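Local atomic coordinates of glycosyl transferase (PDB entry 5TZJ), a protein that is a Staphylococcus aureus family 2 glycosyl transferase that holds uridine-diphosphate-N-acetylglucosamine in a nucleotide-binding domain and continues into a helical linker domain. Residues 10-15 and 90-95; 37-40 and 46-49; 237-242 and 286-291. All blocks are in the same frame, centred on the assembly; numbering follows the deposited sequence.

Contact 1: residues 10-15 and 90-95. With UD1 (uridine-diphosphate-N-acetylglucosamine), chain C.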
loop_
_atom_site.group_PDB
_atom_site.type_symbol
_atom_site.label_atom_id
_atom_site.label_comp_id
_atom_site.label_asym_id
_atom_site.label_seq_id
_atom_site.Cartn_x
_atom_site.Cartn_y
_atom_site.Cartn_z
ATOM N N TYR A 10 -17.478 5.839 5.965
ATOM C CA TYR A 10 -17.487 7.279 6.282
ATOM C C TYR A 10 -18.355 7.995 5.252
ATOM O O TYR A 10 -17.905 8.218 4.128
ATOM C CB TYR A 10 -16.096 7.897 6.316
ATOM C CG TYR A 10 -16.160 9.378 6.764
ATOM C CD1 TYR A 10 -16.988 9.767 7.830
ATOM C CD2 TYR A 10 -15.449 10.374 6.101
ATOM C CE1 TYR A 10 -17.073 11.077 8.237
ATOM C CE2 TYR A 10 -15.527 11.720 6.515
ATOM C CZ TYR A 10 -16.344 12.052 7.577
ATOM O OH TYR A 10 -16.445 13.353 8.004
ATOM N N ASN A 11 -19.592 8.355 5.646
ATOM C CA ASN A 11 -20.526 9.033 4.740
ATOM C C ASN A 11 -20.625 8.280 3.409
ATOM O O ASN A 11 -20.557 8.850 2.314
ATOM C CB ASN A 11 -20.121 10.492 4.550
ATOM C CG ASN A 11 -20.362 11.318 5.819
ATOM O OD1 ASN A 11 -21.224 10.965 6.642
ATOM N ND2 ASN A 11 -19.621 12.416 5.978
ATOM N N SER A 12 -20.828 6.972 3.531
ATOM C CA SER A 12 -20.809 6.026 2.426
ATOM C C SER A 12 -22.205 5.679 1.939
ATOM O O SER A 12 -22.398 4.604 1.364
ATOM C CB SER A 12 -20.090 4.747 2.858
ATOM O OG SER A 12 -18.779 4.996 3.314
ATOM N N GLU A 13 -23.198 6.542 2.194
ATOM C CA GLU A 13 -24.576 6.114 1.963
ATOM C C GLU A 13 -24.892 5.922 0.480
ATOM O O GLU A 13 -25.739 5.084 0.145
ATOM C CB GLU A 13 -25.560 7.101 2.600
ATOM C CG GLU A 13 -26.083 8.164 1.675
ATOM C CD GLU A 13 -26.850 9.247 2.420
ATOM O OE1 GLU A 13 -27.451 8.951 3.480
ATOM O OE2 GLU A 13 -26.822 10.409 1.958
ATOM N N LYS A 14 -24.234 6.668 -0.421
ATOM C CA LYS A 14 -24.566 6.576 -1.839
ATOM C C LYS A 14 -24.044 5.303 -2.500
ATOM O O LYS A 14 -24.507 4.957 -3.591
ATOM C CB LYS A 14 -24.025 7.777 -2.612
ATOM C CG LYS A 14 -24.220 9.113 -1.944
ATOM C CD LYS A 14 -25.677 9.529 -1.861
ATOM C CE LYS A 14 -25.776 10.906 -1.185
ATOM N NZ LYS A 14 -27.170 11.417 -1.121
ATOM N N TYR A 15 -23.099 4.591 -1.893
ATOM C CA TYR A 15 -22.563 3.400 -2.550
ATOM C C TYR A 15 -22.519 2.153 -1.680
ATOM O O TYR A 15 -22.290 1.068 -2.222
ATOM C CB TYR A 15 -21.141 3.672 -3.089
ATOM C CG TYR A 15 -20.287 4.552 -2.193
ATOM C CD1 TYR A 15 -19.603 4.020 -1.106
ATOM C CD2 TYR A 15 -20.167 5.920 -2.434
ATOM C CE1 TYR A 15 -18.798 4.830 -0.271
ATOM C CE2 TYR A 15 -19.376 6.748 -1.611
ATOM C CZ TYR A 15 -18.685 6.204 -0.519
ATOM O OH TYR A 15 -17.891 7.029 0.302
ATOM N N VAL A 90 -12.276 -4.648 2.712
ATOM C CA VAL A 90 -12.930 -4.087 1.537
ATOM C C VAL A 90 -13.375 -2.680 1.866
ATOM O O VAL A 90 -14.075 -2.469 2.866
ATOM C CB VAL A 90 -14.153 -4.908 1.105
ATOM C CG1 VAL A 90 -14.664 -4.349 -0.234
ATOM C CG2 VAL A 90 -13.782 -6.354 1.036
ATOM N N ASP A 91 -13.051 -1.748 0.990
ATOM C CA ASP A 91 -13.473 -0.372 1.190
ATOM C C ASP A 91 -14.915 -0.161 0.764
ATOM O O ASP A 91 -15.466 -0.892 -0.077
ATOM C CB ASP A 91 -12.557 0.574 0.441
ATOM C CG ASP A 91 -11.190 0.614 1.065
ATOM O OD1 ASP A 91 -11.077 0.206 2.262
ATOM O OD2 ASP A 91 -10.263 1.058 0.374
ATOM N N SER A 92 -15.539 0.843 1.399
ATOM C CA SER A 92 -16.988 0.975 1.365
ATOM C C SER A 92 -17.525 1.238 -0.038
ATOM O O SER A 92 -18.701 0.957 -0.304
ATOM C CB SER A 92 -17.418 2.083 2.329
ATOM O OG SER A 92 -16.877 3.329 1.943
ATOM N N ASP A 93 -16.706 1.780 -0.935
ATOM C CA ASP A 93 -17.106 2.077 -2.302
ATOM C C ASP A 93 -16.674 0.996 -3.288
ATOM O O ASP A 93 -16.783 1.203 -4.504
ATOM C CB ASP A 93 -16.529 3.430 -2.717
ATOM C CG ASP A 93 -15.010 3.495 -2.511
ATOM O OD1 ASP A 93 -14.445 2.520 -1.948
ATOM O OD2 ASP A 93 -14.383 4.519 -2.875
ATOM N N ASP A 94 -16.186 -0.149 -2.807
ATOM C CA ASP A 94 -15.788 -1.256 -3.689
ATOM C C ASP A 94 -16.766 -2.426 -3.526
ATOM O O ASP A 94 -17.712 -2.365 -2.744
ATOM C CB ASP A 94 -14.341 -1.680 -3.406
ATOM C CG ASP A 94 -13.344 -0.534 -3.606
ATOM O OD1 ASP A 94 -13.651 0.381 -4.409
ATOM O OD2 ASP A 94 -12.274 -0.538 -2.944
ATOM N N TYR A 95 -16.550 -3.493 -4.290
ATOM C CA TYR A 95 -17.302 -4.725 -4.092
ATOM C C TYR A 95 -16.440 -5.884 -4.567
ATOM O O TYR A 95 -15.336 -5.685 -5.080
ATOM C CB TYR A 95 -18.675 -4.690 -4.805
ATOM C CG TYR A 95 -18.612 -4.213 -6.239
ATOM C CD1 TYR A 95 -18.616 -2.857 -6.533
ATOM C CD2 TYR A 95 -18.553 -5.117 -7.298
ATOM C CE1 TYR A 95 -18.544 -2.415 -7.834
ATOM C CE2 TYR A 95 -18.498 -4.678 -8.602
ATOM C CZ TYR A 95 -18.479 -3.319 -8.852
ATOM O OH TYR A 95 -18.427 -2.853 -10.147
HETATM C "C1'" UD1 C . -7.187 3.781 -1.470
HETATM C "C2'" UD1 C . -6.957 2.365 -0.955
HETATM C "C3'" UD1 C . -7.534 2.313 0.419
HETATM C "C4'" UD1 C . -6.626 3.112 1.287
HETATM C "C5'" UD1 C . -6.807 4.584 0.909
HETATM C "C6'" UD1 C . -5.893 5.456 1.720
HETATM C "C7'" UD1 C . -6.783 0.824 -2.930
HETATM C "C8'" UD1 C . -5.356 1.303 -3.126
HETATM N "N2'" UD1 C . -7.586 1.365 -1.862
HETATM O "O1'" UD1 C . -8.554 3.934 -1.579
HETATM O "O3'" UD1 C . -7.724 0.948 0.891
HETATM O "O4'" UD1 C . -6.934 2.886 2.648
HETATM O "O5'" UD1 C . -6.528 4.779 -0.541
HETATM O "O6'" UD1 C . -4.615 4.872 1.785
HETATM O "O7'" UD1 C . -7.264 0.028 -3.653
HETATM N N1 UD1 C . -12.767 5.977 5.480
HETATM C C2 UD1 C . -12.915 5.993 6.963
HETATM N N3 UD1 C . -12.691 7.254 7.737
HETATM C C4 UD1 C . -12.312 8.463 7.012
HETATM C C5 UD1 C . -12.139 8.435 5.522
HETATM C C6 UD1 C . -12.366 7.179 4.769
HETATM O O2 UD1 C . -13.218 5.009 7.523
HETATM O O4 UD1 C . -12.136 9.465 7.624
HETATM C C1B UD1 C . -12.936 4.728 4.783
HETATM C C2B UD1 C . -13.827 4.821 3.426
HETATM O "O2'" UD1 C . -15.263 4.778 3.791
HETATM C C3B UD1 C . -13.405 3.793 2.690
HETATM C C4B UD1 C . -11.927 3.576 3.072
HETATM O O4B UD1 C . -11.724 4.332 4.398
HETATM O O3B UD1 C . -14.110 2.515 3.065
HETATM C C5B UD1 C . -10.984 4.097 2.138
HETATM O O5B UD1 C . -11.187 5.475 1.980
HETATM P PA UD1 C . -11.343 6.019 0.430
HETATM O O1A UD1 C . -11.853 7.437 0.426
HETATM O O2A UD1 C . -12.255 5.091 -0.352
HETATM O O3A UD1 C . -9.793 5.907 -0.173
HETATM P PB UD1 C . -9.314 5.400 -1.674
HETATM O O1B UD1 C . -10.448 5.257 -2.664
HETATM O O2B UD1 C . -8.427 6.565 -2.085
#
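Two irregular loops approach closely at two points, the CA of S12 lying 6.4 Å from the CA of S92 and the CA of Y15 5.6 Å from the CA of D93. Segment 90-95 makes its bend through a type I turn from D91 to D94, closed by the bond from D94 N to D91 O. The polar link between the loops joins two hydroxyls: S12 OG and S92 OG are hydrogen-bonded at 2.9 Å, and either may be the donor. S12 OG also accepts from Y10 N at 3.1 Å, so the S12 hydroxyl ties its own loop to the opposing turn. In S92 a chi1 of 62° sets OG between the backbone N and the carbonyl carbon, where it meets S12; S92 OG is also hydrogen-bonded to UD1 O2' at 2.8 Å. The backbone of S92 serves the same ribose, with N giving a nearly straight bond to UD1 O3B (2.8 Å, 169° at the hydrogen). D91 holds the other end of the ligand, where UD1 O3' donates to D91 OD2 over 2.6 Å, while D91 OD1 is bridged to R75.

Beside the hydroxyls, the Y15 ring packs against the turn. D93 CB makes a CH-pi contact over one face, 3.8 Å from the Y15 ring centroid and 24° off its normal; S12 O lies over the opposite face near the rim, and S92 OG sits at the edge in the ring plane. The D93 carboxylate passes alongside the ring, and its OD2 is salt-bridged to R206. The sequence D91-S92-D93 following strand 86-89 matches the DXD motif of GT-A glycosyl transferases, here lining the pocket occupied by UD1.

Contact 2: residues 37-40 and 46-49. With UD1 (uridine-diphosphate-N-acetylglucosamine), chain C.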
loop_
_atom_site.group_PDB
_atom_site.type_symbol
_atom_site.label_atom_id
_atom_site.label_comp_id
_atom_site.label_asym_id
_atom_site.label_seq_id
_atom_site.Cartn_x
_atom_site.Cartn_y
_atom_site.Cartn_z
ATOM N N VAL A 37 -18.342 -3.935 10.256
ATOM C CA VAL A 37 -18.489 -2.579 9.769
ATOM C C VAL A 37 -18.183 -1.660 10.933
ATOM O O VAL A 37 -18.878 -1.715 11.970
ATOM C CB VAL A 37 -19.910 -2.330 9.220
ATOM C CG1 VAL A 37 -20.074 -0.829 8.810
ATOM C CG2 VAL A 37 -20.196 -3.267 8.039
ATOM N N VAL A 38 -17.164 -0.811 10.767
ATOM C CA VAL A 38 -16.892 0.247 11.721
ATOM C C VAL A 38 -17.072 1.590 11.022
ATOM O O VAL A 38 -16.361 1.916 10.063
ATOM C CB VAL A 38 -15.499 0.129 12.342
ATOM C CG1 VAL A 38 -15.300 1.280 13.391
ATOM C CG2 VAL A 38 -15.373 -1.214 12.972
ATOM N N ASP A 39 -18.015 2.383 11.521
ATOM C CA ASP A 39 -18.376 3.631 10.875
ATOM C C ASP A 39 -17.604 4.770 11.531
ATOM O O ASP A 39 -17.674 4.961 12.758
ATOM C CB ASP A 39 -19.893 3.882 10.972
ATOM C CG ASP A 39 -20.291 5.184 10.310
ATOM O OD1 ASP A 39 -20.341 5.221 9.043
ATOM O OD2 ASP A 39 -20.517 6.169 11.050
ATOM N N ASP A 40 -16.882 5.522 10.721
ATOM C CA ASP A 40 -16.028 6.601 11.228
ATOM C C ASP A 40 -16.827 7.888 11.423
ATOM O O ASP A 40 -16.494 8.952 10.875
ATOM C CB ASP A 40 -14.851 6.818 10.282
ATOM C CG ASP A 40 -13.631 7.379 10.993
ATOM O OD1 ASP A 40 -13.775 7.752 12.196
ATOM O OD2 ASP A 40 -12.547 7.474 10.338
ATOM N N THR A 46 -25.632 6.158 6.324
ATOM C CA THR A 46 -24.815 4.965 6.109
ATOM C C THR A 46 -25.266 3.829 7.031
ATOM O O THR A 46 -25.492 2.703 6.570
ATOM C CB THR A 46 -23.312 5.274 6.299
ATOM O OG1 THR A 46 -22.825 6.113 5.237
ATOM C CG2 THR A 46 -22.459 3.986 6.291
ATOM N N LEU A 47 -25.462 4.125 8.331
ATOM C CA LEU A 47 -25.702 3.052 9.295
ATOM C C LEU A 47 -27.092 2.451 9.148
ATOM O O LEU A 47 -27.273 1.243 9.375
ATOM C CB LEU A 47 -25.501 3.548 10.728
ATOM C CG LEU A 47 -24.048 3.604 11.246
ATOM C CD1 LEU A 47 -24.085 3.788 12.777
ATOM C CD2 LEU A 47 -23.254 2.398 10.880
ATOM N N GLN A 48 -28.082 3.270 8.786
ATOM C CA GLN A 48 -29.415 2.726 8.569
ATOM C C GLN A 48 -29.440 1.830 7.340
ATOM O O GLN A 48 -30.162 0.829 7.330
ATOM C CB GLN A 48 -30.439 3.856 8.453
ATOM C CG GLN A 48 -30.595 4.666 9.749
ATOM C CD GLN A 48 -29.667 5.892 9.838
ATOM O OE1 GLN A 48 -28.488 5.853 9.447
ATOM N NE2 GLN A 48 -30.204 6.993 10.380
ATOM N N ILE A 49 -28.636 2.140 6.314
ATOM C CA ILE A 49 -28.534 1.206 5.186
ATOM C C ILE A 49 -27.840 -0.084 5.614
ATOM O O ILE A 49 -28.304 -1.185 5.291
ATOM C CB ILE A 49 -27.832 1.861 3.984
ATOM C CG1 ILE A 49 -28.685 3.033 3.483
ATOM C CG2 ILE A 49 -27.681 0.861 2.867
ATOM C CD1 ILE A 49 -27.952 3.978 2.555
HETATM C "C1'" UD1 C . -7.187 3.781 -1.470
HETATM C "C2'" UD1 C . -6.957 2.365 -0.955
HETATM C "C3'" UD1 C . -7.534 2.313 0.419
HETATM C "C4'" UD1 C . -6.626 3.112 1.287
HETATM C "C5'" UD1 C . -6.807 4.584 0.909
HETATM C "C6'" UD1 C . -5.893 5.456 1.720
HETATM C "C7'" UD1 C . -6.783 0.824 -2.930
HETATM C "C8'" UD1 C . -5.356 1.303 -3.126
HETATM N "N2'" UD1 C . -7.586 1.365 -1.862
HETATM O "O1'" UD1 C . -8.554 3.934 -1.579
HETATM O "O3'" UD1 C . -7.724 0.948 0.891
HETATM O "O4'" UD1 C . -6.934 2.886 2.648
HETATM O "O5'" UD1 C . -6.528 4.779 -0.541
HETATM O "O6'" UD1 C . -4.615 4.872 1.785
HETATM O "O7'" UD1 C . -7.264 0.028 -3.653
HETATM N N1 UD1 C . -12.767 5.977 5.480
HETATM C C2 UD1 C . -12.915 5.993 6.963
HETATM N N3 UD1 C . -12.691 7.254 7.737
HETATM C C4 UD1 C . -12.312 8.463 7.012
HETATM C C5 UD1 C . -12.139 8.435 5.522
HETATM C C6 UD1 C . -12.366 7.179 4.769
HETATM O O2 UD1 C . -13.218 5.009 7.523
HETATM O O4 UD1 C . -12.136 9.465 7.624
HETATM C C1B UD1 C . -12.936 4.728 4.783
HETATM C C2B UD1 C . -13.827 4.821 3.426
HETATM O "O2'" UD1 C . -15.263 4.778 3.791
HETATM C C3B UD1 C . -13.405 3.793 2.690
HETATM C C4B UD1 C . -11.927 3.576 3.072
HETATM O O4B UD1 C . -11.724 4.332 4.398
HETATM O O3B UD1 C . -14.110 2.515 3.065
HETATM C C5B UD1 C . -10.984 4.097 2.138
HETATM O O5B UD1 C . -11.187 5.475 1.980
HETATM P PA UD1 C . -11.343 6.019 0.430
HETATM O O1A UD1 C . -11.853 7.437 0.426
HETATM O O2A UD1 C . -12.255 5.091 -0.352
HETATM O O3A UD1 C . -9.793 5.907 -0.173
HETATM P PB UD1 C . -9.314 5.400 -1.674
HETATM O O1B UD1 C . -10.448 5.257 -2.664
HETATM O O2B UD1 C . -8.427 6.565 -2.085
#
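D39 and L47 meet inside a beta-alpha-beta unit of the Rossmann-like nucleotide-binding domain, in which strand 33-39 leads through a short loop to helix 46-51 and on to the parallel strand 59-63. The first turn of the helix lies against the end of the strand, the CA of D39 being 7.5 Å from the CA of L47. The meeting is apolar in character: L47 CD2 rests on D39 CB at 3.7 Å, and the same leucine reaches V61 and Q63 on the next strand. With CG anti to the backbone N (chi1 180°), the D39 carboxylate extends past L47 towards T46, where D39 OD1 touches T46 CG2 at 3.7 Å.

The carboxylate oxygens of this buried aspartate find their partners elsewhere. OD1 takes bonds with S42 OG and T9 OG1, and OD2 accepts from Q63 NE2, so three side chains grip the carboxylate and probably restrict its rotation. T46 turns chiefly its methyl to D39, for its OG1 is hydrogen-bonded to D44 OD1 and weakly to S12 N.

One residue beyond the strand, D40 belongs to the UD1 pocket. S68 N binds D40 OD1, while D40 OD2 accepts from UD1 N3 at 2.6 Å, with 164° at the hydrogen.

Contact 3: residues 237-242 and 286-291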
loop_
_atom_site.group_PDB
_atom_site.type_symbol
_atom_site.label_atom_id
_atom_site.label_comp_id
_atom_site.label_asym_id
_atom_site.label_seq_id
_atom_site.Cartn_x
_atom_site.Cartn_y
_atom_site.Cartn_z
ATOM N N LEU A 237 15.578 -11.760 8.904
ATOM C CA LEU A 237 15.947 -12.256 7.587
ATOM C C LEU A 237 17.431 -12.012 7.389
ATOM O O LEU A 237 18.028 -11.172 8.066
ATOM C CB LEU A 237 15.137 -11.543 6.491
ATOM C CG LEU A 237 13.621 -11.739 6.490
ATOM C CD1 LEU A 237 12.972 -10.716 5.594
ATOM C CD2 LEU A 237 13.266 -13.173 6.033
ATOM N N GLU A 238 18.032 -12.717 6.427
ATOM C CA GLU A 238 19.460 -12.532 6.210
ATOM C C GLU A 238 19.733 -11.095 5.763
ATOM O O GLU A 238 18.899 -10.441 5.129
ATOM C CB GLU A 238 20.006 -13.552 5.202
ATOM C CG GLU A 238 19.835 -15.010 5.650
ATOM C CD GLU A 238 20.487 -15.283 7.011
ATOM O OE1 GLU A 238 21.678 -14.908 7.174
ATOM O OE2 GLU A 238 19.803 -15.840 7.925
ATOM N N GLU A 239 20.892 -10.586 6.151
ATOM C CA GLU A 239 21.191 -9.177 5.913
ATOM C C GLU A 239 21.067 -8.811 4.432
ATOM O O GLU A 239 20.471 -7.787 4.089
ATOM C CB GLU A 239 22.578 -8.843 6.469
ATOM C CG GLU A 239 22.768 -7.335 6.807
ATOM C CD GLU A 239 21.897 -6.810 8.004
ATOM O OE1 GLU A 239 21.437 -5.644 7.952
ATOM O OE2 GLU A 239 21.674 -7.562 8.976
ATOM N N ALA A 240 21.620 -9.634 3.526
ATOM C CA ALA A 240 21.584 -9.259 2.111
ATOM C C ALA A 240 20.157 -9.208 1.577
ATOM O O ALA A 240 19.830 -8.376 0.717
ATOM C CB ALA A 240 22.439 -10.245 1.272
ATOM N N HIS A 241 19.305 -10.125 2.024
ATOM C CA HIS A 241 17.912 -10.102 1.582
ATOM C C HIS A 241 17.194 -8.842 2.074
ATOM O O HIS A 241 16.425 -8.220 1.324
ATOM C CB HIS A 241 17.194 -11.369 2.075
ATOM C CG HIS A 241 17.610 -12.593 1.350
ATOM N ND1 HIS A 241 17.039 -13.823 1.557
ATOM C CD2 HIS A 241 18.542 -12.785 0.394
ATOM C CE1 HIS A 241 17.599 -14.725 0.771
ATOM N NE2 HIS A 241 18.523 -14.119 0.054
ATOM N N LYS A 242 17.449 -8.436 3.312
ATOM C CA LYS A 242 16.832 -7.210 3.827
ATOM C C LYS A 242 17.216 -6.009 2.983
ATOM O O LYS A 242 16.360 -5.178 2.633
ATOM C CB LYS A 242 17.255 -6.955 5.276
ATOM C CG LYS A 242 16.735 -7.922 6.293
ATOM C CD LYS A 242 17.816 -8.068 7.378
ATOM C CE LYS A 242 17.410 -7.374 8.567
ATOM N NZ LYS A 242 18.357 -7.488 9.709
ATOM N N PRO A 286 20.696 2.677 4.917
ATOM C CA PRO A 286 22.168 2.685 4.855
ATOM C C PRO A 286 22.626 2.904 3.419
ATOM O O PRO A 286 22.066 2.338 2.491
ATOM C CB PRO A 286 22.572 1.286 5.350
ATOM C CG PRO A 286 21.370 0.800 6.156
ATOM C CD PRO A 286 20.170 1.395 5.398
ATOM N N GLU A 287 23.687 3.708 3.265
ATOM C CA GLU A 287 24.196 4.090 1.950
ATOM C C GLU A 287 24.577 2.893 1.082
ATOM O O GLU A 287 24.505 2.983 -0.144
ATOM C CB GLU A 287 25.412 5.001 2.130
ATOM C CG GLU A 287 25.897 5.703 0.887
ATOM C CD GLU A 287 27.163 6.548 1.185
ATOM O OE1 GLU A 287 27.105 7.436 2.067
ATOM O OE2 GLU A 287 28.234 6.281 0.577
ATOM N N ARG A 288 24.975 1.770 1.676
ATOM C CA ARG A 288 25.329 0.605 0.846
ATOM C C ARG A 288 24.149 0.110 0.021
ATOM O O ARG A 288 24.349 -0.589 -0.983
ATOM C CB ARG A 288 25.835 -0.536 1.734
ATOM C CG ARG A 288 24.711 -1.074 2.734
ATOM C CD ARG A 288 25.212 -2.039 3.815
ATOM N NE ARG A 288 24.011 -2.720 4.325
ATOM C CZ ARG A 288 23.473 -2.524 5.544
ATOM N NH1 ARG A 288 24.084 -1.732 6.450
ATOM N NH2 ARG A 288 22.328 -3.138 5.881
ATOM N N VAL A 289 22.921 0.466 0.416
ATOM C CA VAL A 289 21.759 -0.020 -0.298
ATOM C C VAL A 289 21.640 0.679 -1.638
ATOM O O VAL A 289 21.005 0.145 -2.556
ATOM C CB VAL A 289 20.484 0.192 0.556
ATOM C CG1 VAL A 289 19.225 -0.232 -0.213
ATOM C CG2 VAL A 289 20.611 -0.532 1.888
ATOM N N ASP A 290 22.231 1.876 -1.767
ATOM C CA ASP A 290 22.038 2.667 -2.981
ATOM C C ASP A 290 22.568 1.926 -4.195
ATOM O O ASP A 290 22.016 2.049 -5.297
ATOM C CB ASP A 290 22.760 4.012 -2.856
ATOM C CG ASP A 290 22.179 4.927 -1.762
ATOM O OD1 ASP A 290 21.308 4.442 -0.980
ATOM O OD2 ASP A 290 22.658 6.110 -1.641
ATOM N N ALA A 291 23.612 1.125 -3.994
ATOM C CA ALA A 291 24.231 0.332 -5.055
ATOM C C ALA A 291 23.277 -0.718 -5.583
ATOM O O ALA A 291 23.477 -1.220 -6.705
ATOM C CB ALA A 291 25.520 -0.360 -4.535
HETATM O O HOH W 1 20.364 -5.289 5.734
#
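E239 and R288 meet through a long salt bridge, E239 OE1 standing 3.4 Å from R288 NH2. The side chains cross at about a right angle, and the carboxylate and guanidinium planes are turned 72° from one another, so the two groups do not form the flat paired arrangement of a bidentate bridge. A water lies at the guanidinium edge, in its plane: the water oxygen accepts a weak bond from R288 NH2 at 2.9 Å and lies very close to E239 OE1, so its bond to the glutamate is doubtful in detail.

The other carboxylate oxygen faces back to its own helix, where K242 NZ forms a weak salt bridge with E239 OE2 at 3.4 Å. A bend at chi2 (67°) brings the E239 carboxylate within range of both cations. R288, by contrast, runs extended from CG to NE, and its firmer partner is D243, whose OD2 bridges R288 NE. P286 CB lies over one guanidinium face of R288, toward its rim, 3.5 Å from the plane, and L233 of helix 218-233 also touches the arginine.

Further out, backbone bonds shape the segments that carry both residues. E239 follows the N-cap position E238, and K242 N bonds to E238 O at 3.1 Å as the helix begins; an acid here probably also gains from the helix dipole. In the other segment, V289 N bonds to P286 O at 2.9 Å, closing a turn that contains R288, and buried V289 packs on D243 and A247. Both E239 and R288 also touch a neighbouring molecule in the crystal, which may influence their conformations. Together E239, K242 and R288 make a surface salt-bridge network that joins the start of helix 239-256 to the loop preceding helix 298-305 in the helical TarS-type linker domain.

From the N terminus, the chain leaves strand 3-9 into segment 10-15, which waits for 90-95 to close contact 1 across 74 intervening residues. Nested within that loop, contact 2 closes a short one, bringing the start of helix 46-51 back onto strand 33-39. The two are neighbours, their centres about 9 Å apart; they touch each other, and both reach UD1. Contact 3 opens only later, in series, tying helix 239-256 to the 286-291 turn in the linker domain. Contact 3 touches neither of the others; its centre is about 40 Å from that of contact 1, on the opposite side of the chain's centre.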